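Local coordinates for protein Bd0816 (Bdellovibrio bacteriovorus HD100, PDB 5CER) that probably acts as a serine-type D-Ala-D-Ala carboxypeptidase of the peptidase S13 family, trimming the peptide stems of bacterial cell-wall peptidoglycan, at residues H70-R75 and L182-Y187; E100-D105 and K139-S144; P125-I130 and A134-K139. The protein carries 2 engineered substitutions. All blocks are in the same frame, centred on the assembly; numbering follows the deposited sequence.

In the fold
From the N terminus, strand 67-72 comes first, and interaction 1 pairs its end with the loop at 182-187, closing the longest of the three loops. Strand 98-104, its parallel neighbour in the mixed sheet, follows; interaction 2 joins it to helix 130-145 and lies nested inside interaction 1. Interaction 3, nested in turn within interaction 2, folds the loop at 125-130 onto the first turns of the same helix. Interactions 1 and 2 touch where Leu182 N lies 2.9 Å from Phe104 O; interactions 2 and 3 share Lys139 and meet where Phe104 CZ lies 3.5 Å from Val137 CG1.

Interaction 1. Residues H70-R75 and L182-Y187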
ATOM      1  N   HIS A  70      -1.705 -13.489  31.925  1.00 38.09           N
ATOM      2  CA  HIS A  70      -0.917 -14.290  30.991  1.00 39.22           C
ATOM      3  C   HIS A  70      -1.587 -14.233  29.616  1.00 39.51           C
ATOM      4  O   HIS A  70      -2.764 -14.594  29.483  1.00 41.06           O
ATOM      5  CB  HIS A  70      -0.790 -15.753  31.440  1.00 39.74           C
ATOM      6  CG  HIS A  70      -0.014 -16.589  30.478  1.00 40.03           C
ATOM      7  ND1 HIS A  70       1.338 -16.423  30.281  1.00 40.26           N
ATOM      8  CD2 HIS A  70      -0.405 -17.562  29.618  1.00 40.95           C
ATOM      9  CE1 HIS A  70       1.755 -17.261  29.347  1.00 40.44           C
ATOM     10  NE2 HIS A  70       0.722 -17.981  28.942  1.00 41.01           N
ATOM     11  N   VAL A  71      -0.834 -13.802  28.598  1.00 37.46           N
ATOM     12  CA  VAL A  71      -1.341 -13.728  27.241  1.00 34.30           C
ATOM     13  C   VAL A  71      -0.950 -14.998  26.543  1.00 34.16           C
ATOM     14  O   VAL A  71       0.251 -15.280  26.334  1.00 32.99           O
ATOM     15  CB  VAL A  71      -0.741 -12.519  26.478  1.00 33.96           C
ATOM     16  CG1 VAL A  71      -1.390 -12.370  25.103  1.00 32.15           C
ATOM     17  CG2 VAL A  71      -0.900 -11.238  27.299  1.00 34.11           C
ATOM     18  N   GLU A  72      -1.967 -15.758  26.156  1.00 34.60           N
ATOM     19  CA  GLU A  72      -1.792 -16.914  25.301  1.00 34.83           C
ATOM     20  C   GLU A  72      -2.030 -16.418  23.877  1.00 32.38           C
ATOM     21  O   GLU A  72      -3.137 -16.085  23.514  1.00 31.96           O
ATOM     22  CB  GLU A  72      -2.766 -18.011  25.672  1.00 34.81           C
ATOM     23  CG  GLU A  72      -2.651 -19.275  24.846  1.00 35.99           C
ATOM     24  CD  GLU A  72      -3.769 -20.251  25.114  1.00 37.01           C
ATOM     25  OE1 GLU A  72      -4.515 -20.040  26.066  1.00 39.04           O
ATOM     26  OE2 GLU A  72      -3.908 -21.241  24.372  1.00 39.23           O
ATOM     27  N   GLY A  73      -0.984 -16.442  23.060  1.00 32.99           N
ATOM     28  CA  GLY A  73      -0.986 -15.796  21.722  1.00 32.74           C
ATOM     29  C   GLY A  73      -1.604 -16.635  20.622  1.00 31.96           C
ATOM     30  O   GLY A  73      -1.646 -17.858  20.731  1.00 34.41           O
ATOM     31  N   SER A  74      -2.138 -15.966  19.613  1.00 30.29           N
ATOM     32  CA  SER A  74      -2.681 -16.608  18.418  1.00 29.62           C
ATOM     33  C   SER A  74      -1.819 -16.290  17.179  1.00 29.74           C
ATOM     34  O   SER A  74      -2.245 -16.499  16.075  1.00 28.28           O
ATOM     35  CB  SER A  74      -4.075 -16.066  18.190  1.00 29.36           C
ATOM     36  OG  SER A  74      -4.053 -14.637  18.021  1.00 30.39           O
ATOM     37  N   ARG A  75      -0.619 -15.749  17.390  1.00 30.44           N
ATOM     38  CA  ARG A  75       0.252 -15.226  16.340  1.00 31.21           C
ATOM     39  C   ARG A  75      -0.403 -14.121  15.458  1.00 29.86           C
ATOM     40  O   ARG A  75      -0.039 -13.954  14.297  1.00 27.38           O
ATOM     41  CB  ARG A  75       0.822 -16.365  15.466  1.00 31.01           C
ATOM     42  CG  ARG A  75       1.432 -17.517  16.250  1.00 32.44           C
ATOM     43  CD  ARG A  75       2.319 -18.400  15.366  1.00 33.13           C
ATOM     44  NE  ARG A  75       3.450 -17.656  14.808  1.00 32.44           N
ATOM     45  CZ  ARG A  75       4.575 -17.375  15.434  1.00 33.60           C
ATOM     46  NH1 ARG A  75       4.805 -17.804  16.662  1.00 37.97           N
ATOM     47  NH2 ARG A  75       5.485 -16.664  14.826  1.00 33.84           N
ATOM     48  N   LEU A 182       6.828 -16.142  29.344  1.00 45.23           N
ATOM     49  CA  LEU A 182       6.515 -17.407  30.002  1.00 46.70           C
ATOM     50  C   LEU A 182       5.958 -18.374  28.968  1.00 46.21           C
ATOM     51  O   LEU A 182       4.836 -18.170  28.507  1.00 45.54           O
ATOM     52  CB  LEU A 182       5.497 -17.190  31.116  1.00 47.55           C
ATOM     53  CG  LEU A 182       5.017 -18.417  31.898  1.00 49.21           C
ATOM     54  CD1 LEU A 182       6.197 -19.157  32.523  1.00 51.01           C
ATOM     55  CD2 LEU A 182       4.024 -18.012  32.977  1.00 49.81           C
ATOM     56  N   PRO A 183       6.741 -19.403  28.575  1.00 46.50           N
ATOM     57  CA  PRO A 183       6.280 -20.317  27.517  1.00 46.12           C
ATOM     58  C   PRO A 183       4.961 -20.957  27.868  1.00 47.16           C
ATOM     59  O   PRO A 183       4.644 -21.150  29.054  1.00 48.57           O
ATOM     60  CB  PRO A 183       7.383 -21.387  27.426  1.00 47.14           C
ATOM     61  CG  PRO A 183       8.580 -20.799  28.108  1.00 48.07           C
ATOM     62  CD  PRO A 183       8.107 -19.720  29.038  1.00 48.12           C
ATOM     63  N   LYS A 184       4.212 -21.321  26.832  1.00 46.83           N
ATOM     64  CA  LYS A 184       2.929 -21.997  27.011  1.00 47.38           C
ATOM     65  C   LYS A 184       3.103 -23.322  27.781  1.00 48.96           C
ATOM     66  O   LYS A 184       2.266 -23.663  28.607  1.00 49.80           O
ATOM     67  CB  LYS A 184       2.225 -22.203  25.652  1.00 45.90           C
ATOM     68  CG  LYS A 184       0.906 -22.998  25.735  1.00 46.54           C
ATOM     69  CD  LYS A 184       0.255 -23.235  24.378  1.00 45.71           C
ATOM     70  CE  LYS A 184      -1.146 -23.829  24.541  1.00 46.75           C
ATOM     71  NZ  LYS A 184      -1.583 -24.460  23.268  1.00 46.28           N
ATOM     72  N   ASN A 185       4.192 -24.037  27.510  1.00 49.65           N
ATOM     73  CA  ASN A 185       4.556 -25.236  28.277  1.00 51.97           C
ATOM     74  C   ASN A 185       4.538 -25.123  29.784  1.00 53.70           C
ATOM     75  O   ASN A 185       4.214 -26.084  30.474  1.00 53.64           O
ATOM     76  CB  ASN A 185       5.962 -25.708  27.898  1.00 53.09           C
ATOM     77  CG  ASN A 185       5.926 -26.892  26.925  1.00 53.59           C
ATOM     78  OD1 ASN A 185       6.556 -27.961  27.094  1.00 55.71           O
ATOM     79  ND2 ASN A 185       5.128 -26.709  25.903  1.00 52.20           N
ATOM     80  N   ASN A 186       4.888 -23.929  30.266  1.00 54.36           N
ATOM     81  CA  ASN A 186       5.061 -23.622  31.693  1.00 55.97           C
ATOM     82  C   ASN A 186       3.954 -22.786  32.324  1.00 55.20           C
ATOM     83  O   ASN A 186       4.077 -22.414  33.475  1.00 57.21           O
ATOM     84  CB  ASN A 186       6.372 -22.843  31.877  1.00 57.24           C
ATOM     85  CG  ASN A 186       7.593 -23.612  31.406  1.00 59.35           C
ATOM     86  OD1 ASN A 186       7.531 -24.814  31.099  1.00 60.04           O
ATOM     87  ND2 ASN A 186       8.718 -22.905  31.321  1.00 60.11           N
ATOM     88  N   TYR A 187       2.903 -22.431  31.597  1.00 53.49           N
ATOM     89  CA  TYR A 187       1.833 -21.664  32.213  1.00 53.43           C
ATOM     90  C   TYR A 187       0.756 -22.608  32.663  1.00 55.94           C
ATOM     91  O   TYR A 187       0.233 -23.370  31.869  1.00 57.22           O
ATOM     92  CB  TYR A 187       1.243 -20.585  31.284  1.00 50.39           C
ATOM     93  CG  TYR A 187       0.048 -19.935  31.945  1.00 49.65           C
ATOM     94  CD1 TYR A 187       0.221 -18.976  32.951  1.00 49.81           C
ATOM     95  CD2 TYR A 187      -1.253 -20.336  31.634  1.00 48.90           C
ATOM     96  CE1 TYR A 187      -0.867 -18.407  33.596  1.00 49.73           C
ATOM     97  CE2 TYR A 187      -2.347 -19.758  32.263  1.00 48.76           C
ATOM     98  CZ  TYR A 187      -2.156 -18.803  33.245  1.00 49.33           C
ATOM     99  OH  TYR A 187      -3.246 -18.244  33.886  1.00 49.55           O
TER
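His70 and Tyr187 form an offset aromatic stack on one face of a mixed beta-sheet, joining strand 67-72 to the turn that follows strand 175-181. The evidence for stacking is direct: the ring centroids are 4.0 Å apart and the planes differ by only 9°. The displacement brings His70 CD2 over the rim of the tyrosine ring, 3.4 Å from Tyr187 CG. Each ring also receives the other residue's methylene as a CH-pi contact. His70 CB stands over the tyrosine face, 3.8 Å from its centroid and 27° off the normal, while Tyr187 CB occupies the corresponding place over the imidazole. Both residues have CG anti to the backbone N, and the two side chains run antiparallel, so that each CB lies over the other's ring.

The imidazole is approached at its edge as well as over its face. Leu182 O lies near the ring plane, 3.3 Å from His70 CE1, a carbon-oxygen contact. The polar grip on this ring comes from strand 98-104, where Thr103 OG1 is hydrogen-bonded to His70 ND1; together with the stack, this bond should restrict rotation of the imidazole. The tyrosine ring additionally meets His58 of strand 54-61 at an inclined angle.

Further along the strand, Glu72 and Lys184 make a looser encounter. Glu72 OE1 is hydrogen-bonded to His58 NE2; the lysine lies near the other carboxylate oxygen, OE2. Their opposite charges probably attract, but the separation exceeds that of a salt bridge: Glu72 OE2 is 4.1 Å from Lys184 NZ and nearer, at 3.8 Å, to Lys184 CE.

Interaction 2. Residues E100-D105 and K139-S144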
ATOM      1  N   GLU A 100      -0.373  -6.431  37.629  1.00 70.70           N
ATOM      2  CA  GLU A 100       0.878  -6.692  38.373  1.00 74.11           C
ATOM      3  C   GLU A 100       1.894  -7.396  37.470  1.00 71.11           C
ATOM      4  O   GLU A 100       2.830  -6.760  36.999  1.00 69.70           O
ATOM      5  CB  GLU A 100       0.632  -7.539  39.616  1.00 79.29           C
ATOM      6  CG  GLU A 100       0.149  -6.791  40.842  1.00 85.28           C
ATOM      7  CD  GLU A 100       1.047  -5.640  41.236  1.00 87.45           C
ATOM      8  OE1 GLU A 100       2.203  -5.904  41.581  1.00 89.91           O
ATOM      9  OE2 GLU A 100       0.566  -4.485  41.263  1.00 90.27           O
ATOM     10  N   ASN A 101       1.681  -8.692  37.230  1.00 69.40           N
ATOM     11  CA  ASN A 101       2.580  -9.523  36.439  1.00 66.75           C
ATOM     12  C   ASN A 101       1.931  -9.835  35.106  1.00 63.12           C
ATOM     13  O   ASN A 101       0.907 -10.526  35.039  1.00 62.36           O
ATOM     14  CB  ASN A 101       2.863 -10.860  37.125  1.00 69.37           C
ATOM     15  CG  ASN A 101       3.682 -10.739  38.378  1.00 72.82           C
ATOM     16  OD1 ASN A 101       3.553 -11.575  39.288  1.00 79.12           O
ATOM     17  ND2 ASN A 101       4.462  -9.705  38.479  1.00 72.03           N
ATOM     18  N   LEU A 102       2.548  -9.311  34.052  1.00 59.70           N
ATOM     19  CA  LEU A 102       2.121  -9.556  32.711  1.00 56.27           C
ATOM     20  C   LEU A 102       3.136 -10.545  32.113  1.00 55.29           C
ATOM     21  O   LEU A 102       4.282 -10.204  31.863  1.00 56.26           O
ATOM     22  CB  LEU A 102       2.051  -8.236  31.939  1.00 53.69           C
ATOM     23  CG  LEU A 102       1.190  -8.167  30.666  1.00 49.91           C
ATOM     24  CD1 LEU A 102       0.661  -6.806  30.191  1.00 49.49           C
ATOM     25  CD2 LEU A 102       2.087  -8.723  29.635  1.00 48.32           C
ATOM     26  N   THR A 103       2.692 -11.763  31.874  1.00 54.52           N
ATOM     27  CA  THR A 103       3.468 -12.728  31.118  1.00 51.99           C
ATOM     28  C   THR A 103       2.830 -12.963  29.758  1.00 49.72           C
ATOM     29  O   THR A 103       1.673 -12.589  29.530  1.00 49.47           O
ATOM     30  CB  THR A 103       3.599 -14.055  31.898  1.00 54.36           C
ATOM     31  OG1 THR A 103       2.327 -14.711  32.002  1.00 54.67           O
ATOM     32  CG2 THR A 103       4.124 -13.803  33.286  1.00 56.07           C
ATOM     33  N   PHE A 104       3.601 -13.534  28.831  1.00 48.30           N
ATOM     34  CA  PHE A 104       3.113 -13.852  27.482  1.00 46.04           C
ATOM     35  C   PHE A 104       3.891 -15.035  26.946  1.00 47.07           C
ATOM     36  O   PHE A 104       5.079 -15.223  27.286  1.00 47.31           O
ATOM     37  CB  PHE A 104       3.241 -12.634  26.543  1.00 43.93           C
ATOM     38  CG  PHE A 104       4.670 -12.234  26.266  1.00 42.75           C
ATOM     39  CD1 PHE A 104       5.382 -12.812  25.219  1.00 40.77           C
ATOM     40  CD2 PHE A 104       5.332 -11.359  27.115  1.00 42.87           C
ATOM     41  CE1 PHE A 104       6.700 -12.498  24.984  1.00 39.53           C
ATOM     42  CE2 PHE A 104       6.667 -11.041  26.883  1.00 42.46           C
ATOM     43  CZ  PHE A 104       7.349 -11.612  25.799  1.00 40.25           C
ATOM     44  N   ASP A 105       3.240 -15.819  26.089  1.00 48.75           N
ATOM     45  CA  ASP A 105       3.828 -17.040  25.525  1.00 50.41           C
ATOM     46  C   ASP A 105       4.438 -16.814  24.110  1.00 48.99           C
ATOM     47  O   ASP A 105       4.434 -15.696  23.553  1.00 50.69           O
ATOM     48  CB  ASP A 105       2.816 -18.212  25.598  1.00 52.87           C
ATOM     49  CG  ASP A 105       1.749 -18.184  24.506  1.00 52.35           C
ATOM     50  OD1 ASP A 105       1.861 -17.412  23.534  1.00 50.52           O
ATOM     51  OD2 ASP A 105       0.802 -18.999  24.603  1.00 54.74           O
ATOM     52  N   LYS A 139      10.231  -5.278  24.842  1.00 38.41           N
ATOM     53  CA  LYS A 139      10.480  -3.878  24.470  1.00 40.03           C
ATOM     54  C   LYS A 139       9.196  -3.074  24.145  1.00 38.77           C
ATOM     55  O   LYS A 139       9.029  -1.975  24.657  1.00 37.51           O
ATOM     56  CB  LYS A 139      11.430  -3.740  23.285  1.00 42.48           C
ATOM     57  CG  LYS A 139      12.879  -3.896  23.662  1.00 47.08           C
ATOM     58  CD  LYS A 139      13.323  -4.424  25.121  1.00 49.68           C
ATOM     59  CE  LYS A 139      14.039  -3.412  26.018  1.00 51.94           C
ATOM     60  NZ  LYS A 139      13.168  -2.798  27.064  1.00 50.73           N
ATOM     61  N   ASN A 140       8.339  -3.639  23.294  1.00 37.75           N
ATOM     62  CA  ASN A 140       7.045  -3.043  22.931  1.00 37.12           C
ATOM     63  C   ASN A 140       6.066  -2.899  24.068  1.00 36.86           C
ATOM     64  O   ASN A 140       5.489  -1.817  24.244  1.00 38.68           O
ATOM     65  CB  ASN A 140       6.350  -3.861  21.841  1.00 36.21           C
ATOM     66  CG  ASN A 140       6.955  -3.638  20.490  1.00 37.20           C
ATOM     67  OD1 ASN A 140       6.544  -2.744  19.754  1.00 37.31           O
ATOM     68  ND2 ASN A 140       7.975  -4.406  20.171  1.00 38.01           N
ATOM     69  N   LEU A 141       5.876  -3.981  24.824  1.00 36.57           N
ATOM     70  CA  LEU A 141       5.080  -3.931  26.039  1.00 37.59           C
ATOM     71  C   LEU A 141       5.557  -2.833  27.010  1.00 38.49           C
ATOM     72  O   LEU A 141       4.764  -2.054  27.550  1.00 38.45           O
ATOM     73  CB  LEU A 141       5.052  -5.295  26.754  1.00 37.88           C
ATOM     74  CG  LEU A 141       4.228  -6.395  26.086  1.00 37.33           C
ATOM     75  CD1 LEU A 141       4.485  -7.766  26.717  1.00 37.70           C
ATOM     76  CD2 LEU A 141       2.748  -6.066  26.105  1.00 36.32           C
ATOM     77  N   LYS A 142       6.853  -2.787  27.216  1.00 40.01           N
ATOM     78  CA  LYS A 142       7.441  -1.897  28.197  1.00 42.44           C
ATOM     79  C   LYS A 142       7.401  -0.448  27.756  1.00 42.23           C
ATOM     80  O   LYS A 142       7.021   0.426  28.536  1.00 45.08           O
ATOM     81  CB  LYS A 142       8.881  -2.327  28.452  1.00 45.67           C
ATOM     82  CG  LYS A 142       9.313  -2.218  29.869  1.00 49.57           C
ATOM     83  CD  LYS A 142      10.827  -2.303  29.985  1.00 53.73           C
ATOM     84  CE  LYS A 142      11.190  -3.611  30.667  1.00 56.26           C
ATOM     85  NZ  LYS A 142      11.182  -3.444  32.149  1.00 58.58           N
ATOM     86  N   GLU A 143       7.789  -0.194  26.510  1.00 40.45           N
ATOM     87  CA  GLU A 143       7.934   1.152  26.003  1.00 40.66           C
ATOM     88  C   GLU A 143       6.656   1.767  25.460  1.00 39.08           C
ATOM     89  O   GLU A 143       6.540   2.997  25.454  1.00 38.50           O
ATOM     90  CB  GLU A 143       9.038   1.200  24.921  1.00 42.07           C
ATOM     91  CG  GLU A 143      10.417   0.919  25.505  1.00 44.03           C
ATOM     92  CD  GLU A 143      11.562   0.902  24.486  1.00 45.74           C
ATOM     93  OE1 GLU A 143      11.329   0.946  23.258  1.00 45.25           O
ATOM     94  OE2 GLU A 143      12.717   0.853  24.951  1.00 47.74           O
ATOM     95  N   SER A 144       5.737   0.942  24.943  1.00 37.25           N
ATOM     96  CA  SER A 144       4.549   1.463  24.209  1.00 36.09           C
ATOM     97  C   SER A 144       3.225   1.091  24.837  1.00 35.03           C
ATOM     98  O   SER A 144       2.432   1.987  25.131  1.00 34.59           O
ATOM     99  CB  SER A 144       4.568   1.011  22.753  1.00 35.62           C
ATOM    100  OG  SER A 144       5.786   1.358  22.106  1.00 37.15           O
TER
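Leu141 sets one methyl, CD1, against both Leu102 and Phe104, a typical case of an amphipathic helix laying its apolar side on the face of a beta-sheet. The closer approach is to the aromatic ring: Phe104 CD2 lies 3.7 Å from Leu141 CD1, and CE2 of the same ring is only slightly farther away. The methyl reaches this ring obliquely. The second approach is between branch ends, with Leu102 CD2 3.9 Å from Leu141 CD1. One carbon thus bridges two residues spaced two apart on strand 98-104, both of which direct their side chains toward the helix. Phe104 holds CG between its backbone N and carbonyl carbon (chi1 66°), and in this rotamer the CD2-CE2 side of its ring meets the leucine methyl.

Only these three residues, all buried, make the contact. The backbones remain well apart, with 9.2 Å between the CA atoms of Leu102 and Leu141, and the side chains span the interval by van der Waals packing. The loose side of the helix segment is carried by Lys139, Lys142 and Glu143, which are exposed, with no atom touching the strand segment. On the strand, the CB of Thr103 points away from the helix.

Neighbouring elements complete the hydrophobic layer. Leu141 also packs on Ile179 of strand 175-181 and on Leu110, while Leu102 reaches Val176. Phe104 rests on Val137 and Ile138. Helix 130-145 thus lies over strands 175-181 and 98-104, while Phe104 also touches Val71 of the next strand, 67-72.

Interaction 3. Residues P125-I130 and A134-K139; sequences PRYETI and AEAVIK
Tyr127 brings the phenol end of its ring to the methyl of Ala136, folding the loop before helix 130-145 back against the helix that it leads into. Ala136 CB sits 3.3 Å from Tyr127 OH and 3.5 Å from Tyr127 CE1, so the methyl lies near the CE1, CZ and OH end of the ring, which it approaches obliquely. The tyrosine has CG anti to its carbonyl carbon (chi1 -54°), a rotamer that carries the ring across to the first turns of the helix.

The second first-shell contact is made by the backbone. Ala134 N donates to Ile130 O over 2.8 Å, a hydrogen bond that has the i to i+4 spacing of an alpha-helix and belongs to its opening turn. Ala134 CB lies 3.4 Å from the same Ile130 O, while the bond to Ile130 CB points away from segment 134-139.

One shell farther out, the start of the helix is fixed by Thr129 at the N-cap, whose OG1 accepts a hydrogen bond from Gln132 N. Gln132 OE1 accepts a bond from the backbone N of Glu128, the residue before the N-cap, so Gln132 is tied through its backbone N to Thr129 and through its side chain to Glu128. The tyrosine ring also lies on Gln132 and Gln133.

On the sheet-facing side of helix 130-145, Ile130 and Ala134 pack on Phe181 of strand 175-181, and Ile138 reaches Ile179 of that strand, while Val137 packs on Phe108 in the loop that follows strand 98-104.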
ATOM      1  N   PRO A 125      11.334  -7.355  10.736  1.00 49.62           N
ATOM      2  CA  PRO A 125      12.231  -8.038  11.686  1.00 50.70           C
ATOM      3  C   PRO A 125      11.976  -9.533  11.739  1.00 51.39           C
ATOM      4  O   PRO A 125      10.836  -9.951  11.764  1.00 48.74           O
ATOM      5  CB  PRO A 125      11.909  -7.391  13.021  1.00 47.68           C
ATOM      6  CG  PRO A 125      11.421  -6.038  12.652  1.00 46.78           C
ATOM      7  CD  PRO A 125      10.607  -6.276  11.405  1.00 47.21           C
ATOM      8  N   ARG A 126      13.058 -10.293  11.624  1.00 56.35           N
ATOM      9  CA  ARG A 126      12.994 -11.721  11.659  1.00 59.92           C
ATOM     10  C   ARG A 126      13.739 -12.197  12.858  1.00 60.42           C
ATOM     11  O   ARG A 126      14.963 -12.008  12.946  1.00 64.82           O
ATOM     12  CB  ARG A 126      13.589 -12.319  10.404  1.00 65.58           C
ATOM     13  CG  ARG A 126      13.466 -13.824  10.424  1.00 69.50           C
ATOM     14  CD  ARG A 126      13.302 -14.431   9.036  1.00 75.85           C
ATOM     15  NE  ARG A 126      14.556 -14.462   8.300  1.00 81.55           N
ATOM     16  CZ  ARG A 126      14.716 -15.028   7.102  1.00 87.69           C
ATOM     17  NH1 ARG A 126      13.692 -15.649   6.507  1.00 87.28           N
ATOM     18  NH2 ARG A 126      15.905 -14.988   6.506  1.00 92.35           N
ATOM     19  N   TYR A 127      13.021 -12.842  13.772  1.00 57.64           N
ATOM     20  CA  TYR A 127      13.619 -13.344  15.002  1.00 57.63           C
ATOM     21  C   TYR A 127      14.105 -14.774  14.798  1.00 60.26           C
ATOM     22  O   TYR A 127      13.317 -15.659  14.545  1.00 58.33           O
ATOM     23  CB  TYR A 127      12.618 -13.213  16.176  1.00 53.12           C
ATOM     24  CG  TYR A 127      12.125 -11.789  16.290  1.00 49.53           C
ATOM     25  CD1 TYR A 127      12.980 -10.766  16.781  1.00 48.66           C
ATOM     26  CD2 TYR A 127      10.869 -11.444  15.854  1.00 45.62           C
ATOM     27  CE1 TYR A 127      12.552  -9.454  16.849  1.00 46.67           C
ATOM     28  CE2 TYR A 127      10.431 -10.139  15.934  1.00 44.08           C
ATOM     29  CZ  TYR A 127      11.276  -9.146  16.411  1.00 44.31           C
ATOM     30  OH  TYR A 127      10.830  -7.850  16.484  1.00 43.08           O
ATOM     31  N   GLU A 128      15.405 -14.979  14.985  1.00 64.48           N
ATOM     32  CA  GLU A 128      16.006 -16.265  14.724  1.00 70.25           C
ATOM     33  C   GLU A 128      15.733 -17.193  15.905  1.00 68.94           C
ATOM     34  O   GLU A 128      15.552 -18.389  15.722  1.00 72.93           O
ATOM     35  CB  GLU A 128      17.532 -16.143  14.534  1.00 77.06           C
ATOM     36  CG  GLU A 128      18.066 -17.143  13.541  1.00 84.16           C
ATOM     37  CD  GLU A 128      19.556 -16.998  13.244  1.00 89.71           C
ATOM     38  OE1 GLU A 128      19.920 -16.154  12.388  1.00 92.75           O
ATOM     39  OE2 GLU A 128      20.353 -17.764  13.835  1.00 91.91           O
ATOM     40  N   THR A 129      15.836 -16.670  17.122  1.00 66.63           N
ATOM     41  CA  THR A 129      15.511 -17.446  18.313  1.00 65.35           C
ATOM     42  C   THR A 129      14.234 -16.881  18.935  1.00 63.54           C
ATOM     43  O   THR A 129      13.849 -15.747  18.684  1.00 60.52           O
ATOM     44  CB  THR A 129      16.664 -17.466  19.350  1.00 66.41           C
ATOM     45  OG1 THR A 129      16.846 -16.170  19.934  1.00 63.28           O
ATOM     46  CG2 THR A 129      17.975 -17.940  18.703  1.00 70.64           C
ATOM     47  N   ILE A 130      13.626 -17.692  19.781  1.00 63.99           N
ATOM     48  CA  ILE A 130      12.511 -17.283  20.587  1.00 61.69           C
ATOM     49  C   ILE A 130      12.856 -16.218  21.616  1.00 60.45           C
ATOM     50  O   ILE A 130      12.068 -15.313  21.891  1.00 57.61           O
ATOM     51  CB  ILE A 130      11.895 -18.508  21.279  1.00 63.53           C
ATOM     52  CG1 ILE A 130      10.531 -18.147  21.838  1.00 61.94           C
ATOM     53  CG2 ILE A 130      12.792 -19.096  22.385  1.00 66.29           C
ATOM     54  CD1 ILE A 130       9.613 -19.320  21.753  1.00 63.58           C
ATOM     55  N   ALA A 134      10.956 -12.802  22.197  1.00 41.64           N
ATOM     56  CA  ALA A 134      10.547 -12.415  23.552  1.00 41.36           C
ATOM     57  C   ALA A 134      11.070 -11.029  23.923  1.00 41.43           C
ATOM     58  O   ALA A 134      10.308 -10.170  24.376  1.00 39.16           O
ATOM     59  CB  ALA A 134      11.002 -13.454  24.558  1.00 43.32           C
ATOM     60  N   GLU A 135      12.363 -10.788  23.694  1.00 44.38           N
ATOM     61  CA  GLU A 135      12.978  -9.494  24.092  1.00 46.47           C
ATOM     62  C   GLU A 135      12.335  -8.339  23.325  1.00 43.51           C
ATOM     63  O   GLU A 135      12.185  -7.246  23.892  1.00 42.25           O
ATOM     64  CB  GLU A 135      14.534  -9.430  23.874  1.00 50.58           C
ATOM     65  CG  GLU A 135      15.415 -10.493  24.627  1.00 54.53           C
ATOM     66  CD  GLU A 135      15.148 -10.505  26.134  1.00 58.37           C
ATOM     67  OE1 GLU A 135      15.630  -9.583  26.828  1.00 60.54           O
ATOM     68  OE2 GLU A 135      14.493 -11.444  26.661  1.00 62.10           O
ATOM     69  N   ALA A 136      11.995  -8.565  22.050  1.00 41.06           N
ATOM     70  CA  ALA A 136      11.348  -7.509  21.254  1.00 38.88           C
ATOM     71  C   ALA A 136       9.910  -7.284  21.711  1.00 36.16           C
ATOM     72  O   ALA A 136       9.464  -6.144  21.756  1.00 35.48           O
ATOM     73  CB  ALA A 136      11.429  -7.822  19.776  1.00 39.49           C
ATOM     74  N   VAL A 137       9.208  -8.345  22.104  1.00 35.03           N
ATOM     75  CA  VAL A 137       7.855  -8.204  22.629  1.00 33.65           C
ATOM     76  C   VAL A 137       7.877  -7.461  23.984  1.00 33.83           C
ATOM     77  O   VAL A 137       7.084  -6.536  24.226  1.00 32.87           O
ATOM     78  CB  VAL A 137       7.173  -9.576  22.784  1.00 33.89           C
ATOM     79  CG1 VAL A 137       5.859  -9.444  23.545  1.00 32.38           C
ATOM     80  CG2 VAL A 137       6.924 -10.198  21.434  1.00 34.35           C
ATOM     81  N   ILE A 138       8.826  -7.837  24.842  1.00 35.10           N
ATOM     82  CA  ILE A 138       9.098  -7.072  26.053  1.00 35.69           C
ATOM     83  C   ILE A 138       9.296  -5.598  25.743  1.00 36.04           C
ATOM     84  O   ILE A 138       8.627  -4.765  26.356  1.00 34.94           O
ATOM     85  CB  ILE A 138      10.300  -7.655  26.837  1.00 37.30           C
ATOM     86  CG1 ILE A 138       9.777  -8.986  27.399  1.00 37.38           C
ATOM     87  CG2 ILE A 138      10.792  -6.684  27.933  1.00 37.73           C
ATOM     88  CD1 ILE A 138      10.625  -9.919  28.181  1.00 38.96           C
ATOM     89  N   LYS A 139      10.231  -5.278  24.842  1.00 38.41           N
ATOM     90  CA  LYS A 139      10.480  -3.878  24.470  1.00 40.03           C
ATOM     91  C   LYS A 139       9.196  -3.074  24.145  1.00 38.77           C
ATOM     92  O   LYS A 139       9.029  -1.975  24.657  1.00 37.51           O
ATOM     93  CB  LYS A 139      11.430  -3.740  23.285  1.00 42.48           C
ATOM     94  CG  LYS A 139      12.879  -3.896  23.662  1.00 47.08           C
ATOM     95  CD  LYS A 139      13.323  -4.424  25.121  1.00 49.68           C
ATOM     96  CE  LYS A 139      14.039  -3.412  26.018  1.00 51.94           C
ATOM     97  NZ  LYS A 139      13.168  -2.798  27.064  1.00 50.73           N
TER